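Local coordinates for DUF2520 domain-containing protein (Thermotoga maritima, PDB 2I76) that binds NADPH and is probably a dehydrogenase or reductase, although its substrate and precise biological role remain unknown, at residues 92-96 with 128-132. Residues are numbered along the deposited sequence.
Sequences LSSEI and LEGDE
Residues 92-93 run extended (phi/psi -63/154 and -106/156) until Ser94, at -52/-47, turns the chain into a 3-10 segment that continues beyond Ile96. Across the contact, 128-132 runs on extended from strand 126-128 through Glu129 (176/105) and Gly130 (-141/-173). The closest CA atoms are those of Ser94 and Gly130, 6.0 Å apart. A buried carboxylate is commonly satisfied by several donors, and Glu129, with chi1 t and chi2 m, reaches three in 92-96: its OE2 accepts from Ser93 OG (2.8 Å) and, nearly linearly, from Ser94 N (3.1 Å), while its OE1 takes a very short bond, 2.5 Å, from Ser94 OG. Ser93 is t and Ser94 p, which places both hydroxyls at the carboxylate. Ser154 OG also hydrogen-bonds Glu129 OE1. The Ser93 side chain lies about 11 Å from bound NADPH. Both loops leave strands of the mixed sheet, whose parallel part is consistent with a Rossmann-like NADPH-binding domain; Ser94 touches Arg102 and Glu129 Ser104 on strand 102-107, and Leu128 packs on Val138 and Ala142 of helix 135-145.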
loop_
_atom_site.group_PDB
_atom_site.type_symbol
_atom_site.label_atom_id
_atom_site.label_comp_id
_atom_site.label_asym_id
_atom_site.label_seq_id
_atom_site.Cartn_x
_atom_site.Cartn_y
_atom_site.Cartn_z
ATOM N N LEU A 92 -21.036 4.412 -9.119
ATOM C CA LEU A 92 -22.145 4.658 -10.036
ATOM C C LEU A 92 -21.681 4.957 -11.454
ATOM O O LEU A 92 -20.569 5.455 -11.674
ATOM C CB LEU A 92 -23.024 5.808 -9.517
ATOM C CG LEU A 92 -23.766 5.574 -8.193
ATOM C CD1 LEU A 92 -24.255 6.888 -7.589
ATOM C CD2 LEU A 92 -24.913 4.618 -8.433
ATOM N N SER A 93 -22.553 4.653 -12.413
ATOM C CA SER A 93 -22.273 4.849 -13.828
ATOM C C SER A 93 -23.021 6.038 -14.414
ATOM O O SER A 93 -24.055 6.461 -13.891
ATOM C CB SER A 93 -22.670 3.589 -14.594
ATOM O OG SER A 93 -22.322 3.693 -15.957
ATOM N N SER A 94 -22.484 6.577 -15.502
ATOM C CA SER A 94 -23.118 7.690 -16.201
ATOM C C SER A 94 -24.569 7.295 -16.485
ATOM O O SER A 94 -25.498 8.075 -16.259
ATOM C CB SER A 94 -22.420 7.935 -17.531
ATOM O OG SER A 94 -22.546 6.792 -18.373
ATOM N N GLU A 95 -24.740 6.073 -16.996
ATOM C CA GLU A 95 -26.044 5.517 -17.328
ATOM C C GLU A 95 -27.120 5.756 -16.284
ATOM O O GLU A 95 -28.306 5.630 -16.579
ATOM C CB GLU A 95 -25.932 4.014 -17.563
ATOM C CG GLU A 95 -25.609 3.626 -18.989
ATOM C CD GLU A 95 -25.540 2.122 -19.168
ATOM O OE1 GLU A 95 -26.453 1.431 -18.666
ATOM O OE2 GLU A 95 -24.583 1.635 -19.811
ATOM N N ILE A 96 -26.727 6.082 -15.063
ATOM C CA ILE A 96 -27.727 6.315 -14.037
ATOM C C ILE A 96 -28.570 7.535 -14.419
ATOM O O ILE A 96 -29.643 7.757 -13.863
ATOM C CB ILE A 96 -27.066 6.529 -12.650
ATOM C CG1 ILE A 96 -28.143 6.563 -11.561
ATOM C CG2 ILE A 96 -26.251 7.811 -12.643
ATOM C CD1 ILE A 96 -27.603 6.737 -10.143
ATOM N N LEU A 128 -12.737 7.205 -16.769
ATOM C CA LEU A 128 -13.815 7.810 -17.529
ATOM C C LEU A 128 -14.729 6.696 -18.008
ATOM O O LEU A 128 -14.366 5.521 -17.970
ATOM C CB LEU A 128 -13.256 8.595 -18.721
ATOM C CG LEU A 128 -11.936 9.332 -18.474
ATOM C CD1 LEU A 128 -11.656 10.274 -19.623
ATOM C CD2 LEU A 128 -12.008 10.098 -17.173
ATOM N N GLU A 129 -15.912 7.082 -18.464
ATOM C CA GLU A 129 -16.926 6.151 -18.942
ATOM C C GLU A 129 -18.122 7.049 -19.259
ATOM O O GLU A 129 -18.792 7.558 -18.357
ATOM C CB GLU A 129 -17.238 5.132 -17.830
ATOM C CG GLU A 129 -18.458 4.251 -18.022
ATOM C CD GLU A 129 -19.739 4.915 -17.540
ATOM O OE1 GLU A 129 -20.560 5.319 -18.394
ATOM O OE2 GLU A 129 -19.924 5.047 -16.310
ATOM N N GLY A 130 -18.360 7.279 -20.544
ATOM C CA GLY A 130 -19.461 8.137 -20.925
ATOM C C GLY A 130 -20.252 7.700 -22.139
ATOM O O GLY A 130 -20.071 6.607 -22.697
ATOM N N ASP A 131 -21.146 8.595 -22.537
ATOM C CA ASP A 131 -22.026 8.413 -23.688
ATOM C C ASP A 131 -21.195 8.344 -24.960
ATOM O O ASP A 131 -19.972 8.453 -24.907
ATOM C CB ASP A 131 -23.005 9.594 -23.744
ATOM C CG ASP A 131 -23.966 9.497 -24.886
ATOM O OD1 ASP A 131 -23.609 9.898 -26.012
ATOM O OD2 ASP A 131 -25.087 9.009 -24.659
ATOM N N GLU A 132 -21.835 8.158 -26.099
ATOM C CA GLU A 132 -21.094 8.116 -27.340
ATOM C C GLU A 132 -20.493 9.509 -27.517
ATOM O O GLU A 132 -19.294 9.670 -27.700
ATOM C CB GLU A 132 -22.056 7.786 -28.513
#